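Side-chain contacts in copper-transporting ATPase PAA1, chloroplastic (PDB 5LBD), which uses ATP hydrolysis to carry monovalent copper across the plastid envelope, the chain here being its nucleotide-binding N-domain: residues A77-N81 with K82-V86; I118-N122 with T123-V127. The protein carries 2 engineered substitutions. All coordinates share one frame; numbering follows the deposited sequence.

Contact 1 of 2, residues A77-N81 with K82-V86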
loop_
_atom_site.group_PDB
_atom_site.type_symbol
_atom_site.label_atom_id
_atom_site.label_comp_id
_atom_site.label_asym_id
_atom_site.label_seq_id
_atom_site.Cartn_x
_atom_site.Cartn_y
_atom_site.Cartn_z
ATOM N N ALA A 77 5.419 7.047 -2.773
ATOM C CA ALA A 77 5.620 7.640 -4.085
ATOM C C ALA A 77 4.403 8.499 -4.359
ATOM O O ALA A 77 3.394 8.419 -3.655
ATOM C CB ALA A 77 5.834 6.565 -5.171
ATOM N N ILE A 78 4.496 9.329 -5.373
ATOM C CA ILE A 78 3.340 10.057 -5.858
ATOM C C ILE A 78 2.725 9.225 -6.962
ATOM O O ILE A 78 3.380 8.913 -7.955
ATOM C CB ILE A 78 3.713 11.448 -6.362
ATOM C CG1 ILE A 78 4.427 12.226 -5.259
ATOM C CG2 ILE A 78 2.485 12.213 -6.869
ATOM C CD1 ILE A 78 3.601 12.474 -4.049
ATOM N N VAL A 79 1.446 8.907 -6.808
ATOM C CA VAL A 79 0.719 8.146 -7.816
ATOM C C VAL A 79 -0.500 8.958 -8.195
ATOM O O VAL A 79 -1.326 9.268 -7.331
ATOM C CB VAL A 79 0.323 6.763 -7.288
ATOM C CG1 VAL A 79 -0.387 5.955 -8.364
ATOM C CG2 VAL A 79 1.524 6.040 -6.801
ATOM N N ASN A 80 -0.594 9.319 -9.472
ATOM C CA ASN A 80 -1.676 10.155 -9.970
ATOM C C ASN A 80 -1.972 11.285 -8.995
ATOM O O ASN A 80 -3.099 11.474 -8.540
ATOM C CB ASN A 80 -2.920 9.316 -10.240
ATOM C CG ASN A 80 -2.735 8.347 -11.415
ATOM O OD1 ASN A 80 -1.791 8.472 -12.204
ATOM N ND2 ASN A 80 -3.650 7.383 -11.540
ATOM N N ASN A 81 -0.923 12.031 -8.652
ATOM C CA ASN A 81 -1.010 13.241 -7.848
ATOM C C ASN A 81 -1.381 12.983 -6.394
ATOM O O ASN A 81 -1.759 13.919 -5.678
ATOM C CB ASN A 81 -1.991 14.241 -8.452
ATOM C CG ASN A 81 -1.494 14.814 -9.744
ATOM O OD1 ASN A 81 -2.173 14.763 -10.765
ATOM N ND2 ASN A 81 -0.291 15.373 -9.709
ATOM N N LYS A 82 -1.276 11.747 -5.923
ATOM C CA LYS A 82 -1.544 11.433 -4.530
ATOM C C LYS A 82 -0.284 10.912 -3.872
ATOM O O LYS A 82 0.461 10.145 -4.480
ATOM C CB LYS A 82 -2.669 10.391 -4.409
ATOM C CG LYS A 82 -4.000 10.900 -4.888
ATOM C CD LYS A 82 -4.995 9.761 -4.991
ATOM C CE LYS A 82 -4.831 8.981 -6.291
ATOM N NZ LYS A 82 -5.167 9.825 -7.465
ATOM N N ARG A 83 -0.075 11.268 -2.594
ATOM C CA ARG A 83 1.026 10.701 -1.819
ATOM C C ARG A 83 0.580 9.363 -1.246
ATOM O O ARG A 83 -0.224 9.321 -0.310
ATOM C CB ARG A 83 1.441 11.635 -0.683
ATOM C CG ARG A 83 1.661 13.076 -1.100
ATOM C CD ARG A 83 2.229 13.962 0.059
ATOM N NE ARG A 83 1.306 14.130 1.193
ATOM C CZ ARG A 83 1.285 13.342 2.268
ATOM N NH1 ARG A 83 2.141 12.320 2.382
ATOM N NH2 ARG A 83 0.399 13.583 3.235
ATOM N N VAL A 84 1.117 8.274 -1.781
ATOM C CA VAL A 84 0.676 6.927 -1.437
ATOM C C VAL A 84 1.784 6.286 -0.618
ATOM O O VAL A 84 2.915 6.173 -1.095
ATOM C CB VAL A 84 0.347 6.086 -2.678
ATOM C CG1 VAL A 84 -0.032 4.679 -2.264
ATOM C CG2 VAL A 84 -0.775 6.716 -3.459
ATOM N N THR A 85 1.467 5.872 0.607
ATOM C CA THR A 85 2.419 5.226 1.492
ATOM C C THR A 85 2.040 3.767 1.653
ATOM O O THR A 85 0.865 3.411 1.693
ATOM C CB THR A 85 2.459 5.873 2.868
ATOM O OG1 THR A 85 1.128 5.929 3.388
ATOM C CG2 THR A 85 3.028 7.260 2.749
ATOM N N VAL A 86 3.055 2.923 1.789
ATOM C CA VAL A 86 2.911 1.494 1.980
ATOM C C VAL A 86 3.891 1.094 3.070
ATOM O O VAL A 86 5.108 1.174 2.860
ATOM C CB VAL A 86 3.202 0.706 0.711
ATOM C CG1 VAL A 86 2.974 -0.716 0.949
ATOM C CG2 VAL A 86 2.351 1.208 -0.462
#
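Val79 and Lys82 face each other as the last pair of a two-residue beta hairpin, closed by a type I' turn through Asn80 and Asn81, in the antiparallel sheet of the N-domain. Both turn residues adopt positive phi, a conformation that asparagine tolerates well. The backbone groups of the hydrogen-bonded pairs satisfy one another. Val79 N gives its hydrogen to Lys82 O at 2.8 Å, in the carbonyl plane, whereas the return bond from Lys82 N comes to Val79 O from above the Val79 carbonyl plane, 56° out of it. At the next hydrogen-bonded pair, Val84 N meets Ala77 O nearly head-on at 3.0 Å, and Ala77 N donates to Val84 O. Between these two bonded pairs Ile78 and Arg83 form a non-hydrogen-bonded pair; Ile78 N donates to Thr66 OG1, Arg83 N to Asp121 OD1 on the next strand, and Arg83 NH2 to His95 O.

The turn carbonyl of Asn80 is taken up by a side chain. Lys82, bent at chi3 (-82°) and again at chi4, curls back until NZ lies 2.9 Å from Asn80 O, tilted 29° from the carbonyl plane. With an alanine here, Asn80 O would probably be left without its lysine donor, and the methylene CE would no longer lie beside Val79 O. Val79 CB meets Val84 CG2 at 4.0 Å, and both side chains pack against helix 26-37, while on the other face Ile78 CD1 rests 3.6 Å from Arg83 CG.

Contact 2 of 2, residues I118-N122 with T123-V127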
loop_
_atom_site.group_PDB
_atom_site.type_symbol
_atom_site.label_atom_id
_atom_site.label_comp_id
_atom_site.label_asym_id
_atom_site.label_seq_id
_atom_site.Cartn_x
_atom_site.Cartn_y
_atom_site.Cartn_z
ATOM N N ILE A 118 -1.780 1.229 4.202
ATOM C CA ILE A 118 -1.783 2.070 3.024
ATOM C C ILE A 118 -2.334 3.428 3.411
ATOM O O ILE A 118 -3.471 3.534 3.894
ATOM C CB ILE A 118 -2.623 1.472 1.899
ATOM C CG1 ILE A 118 -2.249 0.004 1.644
ATOM C CG2 ILE A 118 -2.446 2.307 0.654
ATOM C CD1 ILE A 118 -0.810 -0.226 1.340
ATOM N N GLY A 119 -1.535 4.472 3.192
ATOM C CA GLY A 119 -2.013 5.833 3.307
ATOM C C GLY A 119 -2.153 6.456 1.930
ATOM O O GLY A 119 -1.359 6.178 1.016
ATOM N N VAL A 120 -3.133 7.341 1.802
ATOM C CA VAL A 120 -3.336 8.127 0.589
ATOM C C VAL A 120 -3.538 9.559 1.039
ATOM O O VAL A 120 -4.535 9.867 1.702
ATOM C CB VAL A 120 -4.525 7.638 -0.251
ATOM C CG1 VAL A 120 -4.594 8.439 -1.506
ATOM C CG2 VAL A 120 -4.321 6.195 -0.602
ATOM N N ASP A 121 -2.553 10.412 0.763
ATOM C CA ASP A 121 -2.528 11.772 1.296
ATOM C C ASP A 121 -2.715 11.720 2.817
ATOM O O ASP A 121 -1.898 11.096 3.504
ATOM C CB ASP A 121 -3.578 12.636 0.584
ATOM C CG ASP A 121 -3.188 12.946 -0.881
ATOM O OD1 ASP A 121 -1.972 13.011 -1.194
ATOM O OD2 ASP A 121 -4.093 13.131 -1.725
ATOM N N ASN A 122 -3.746 12.357 3.375
ATOM C CA ASN A 122 -3.898 12.369 4.824
ATOM C C ASN A 122 -4.877 11.318 5.327
ATOM O O ASN A 122 -5.315 11.392 6.475
ATOM C CB ASN A 122 -4.287 13.760 5.292
ATOM C CG ASN A 122 -3.109 14.722 5.248
ATOM O OD1 ASN A 122 -3.026 15.582 4.373
ATOM N ND2 ASN A 122 -2.188 14.572 6.190
ATOM N N THR A 123 -5.187 10.314 4.509
ATOM C CA THR A 123 -6.179 9.301 4.848
ATOM C C THR A 123 -5.516 7.949 5.054
ATOM O O THR A 123 -4.684 7.518 4.242
ATOM C CB THR A 123 -7.236 9.209 3.755
ATOM O OG1 THR A 123 -7.917 10.459 3.670
ATOM C CG2 THR A 123 -8.234 8.121 4.080
ATOM N N LEU A 124 -5.872 7.282 6.145
ATOM C CA LEU A 124 -5.484 5.886 6.308
ATOM C C LEU A 124 -6.488 5.099 5.494
ATOM O O LEU A 124 -7.665 5.026 5.847
ATOM C CB LEU A 124 -5.498 5.476 7.775
ATOM C CG LEU A 124 -5.226 4.033 8.129
ATOM C CD1 LEU A 124 -3.877 3.620 7.620
ATOM C CD2 LEU A 124 -5.286 3.858 9.643
ATOM N N ALA A 125 -6.040 4.573 4.364
ATOM C CA ALA A 125 -6.913 4.033 3.354
ATOM C C ALA A 125 -7.234 2.559 3.546
ATOM O O ALA A 125 -8.315 2.127 3.121
ATOM C CB ALA A 125 -6.293 4.223 1.972
ATOM N N ALA A 126 -6.308 1.773 4.088
ATOM C CA ALA A 126 -6.497 0.332 4.061
ATOM C C ALA A 126 -5.437 -0.353 4.898
ATOM O O ALA A 126 -4.385 0.207 5.214
ATOM C CB ALA A 126 -6.430 -0.201 2.628
ATOM N N VAL A 127 -5.712 -1.605 5.219
ATOM C CA VAL A 127 -4.697 -2.507 5.731
ATOM C C VAL A 127 -4.754 -3.729 4.824
ATOM O O VAL A 127 -5.833 -4.144 4.392
ATOM C CB VAL A 127 -4.889 -2.842 7.230
ATOM C CG1 VAL A 127 -6.232 -3.485 7.506
ATOM C CG2 VAL A 127 -3.755 -3.730 7.726
HETATM O O HOH W 1 -6.473 13.139 2.531
#
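Ile118 faces both Ala125 and Ala126 across a classic beta bulge, in an antiparallel hairpin whose short strand segments run at 148° to each other and are joined by a type II' turn from Val120 to Thr123. The bulge centres on one acceptor: Ile118 O receives Ala125 N at 2.8 Å, in its carbonyl plane, and more weakly Ala126 N at 3.3 Å, while Ile118 N donates to Ala126 O. Nearer the turn, Val120 and Thr123 exchange two backbone bonds, and Gly119 CA adds a CH...O contact to Thr123 O.

The extra residue brings the methyl of Ala125 toward the partner strand. Its CB sits 3.8 Å from Val120 CG2; with Val120 CG1 anti to the backbone N (chi1 -176°), CG2 is the branch that meets the Ala125 methyl. Beside it, Ile118 CB and Ala126 CB approach to 4.2 Å. Ile118, Val120 and Ala126 all meet helix 26-37, so this apolar face of the hairpin is buried against the helix. Leu124 turns to the other face, where it packs on Leu103 of helix 101-107 and brings CD1 alongside Ile118 O.

At the turn, Asn122 ND2 is held by Gly96 O. A water accepts the hydrogen of Asn122 N at 3.0 Å and also bonds Thr123 OG1 at 3.3 Å, bridging backbone and hydroxyl.

In the fold
From the N terminus, the chain first lays down edge strand 7-11 and helices 26-37 and 43-52, then builds the rest of the sheet from strand 68-70 onward. Contact 1 closes the tight loop between strands 74-79 and 82-87. After helices 89-94 and 101-107, contact 2 closes a second one between strands 115-120 and 123-130. The two hairpins follow in series, neither nesting nor crossing, with centres about 10 Å apart. They join through their inner strands: Asp121 N probably bonds Arg83 O, and Thr85 N probably bonds Gly119 O. Four adjacent strands thus become one surface, with helix 26-37 against both hairpins.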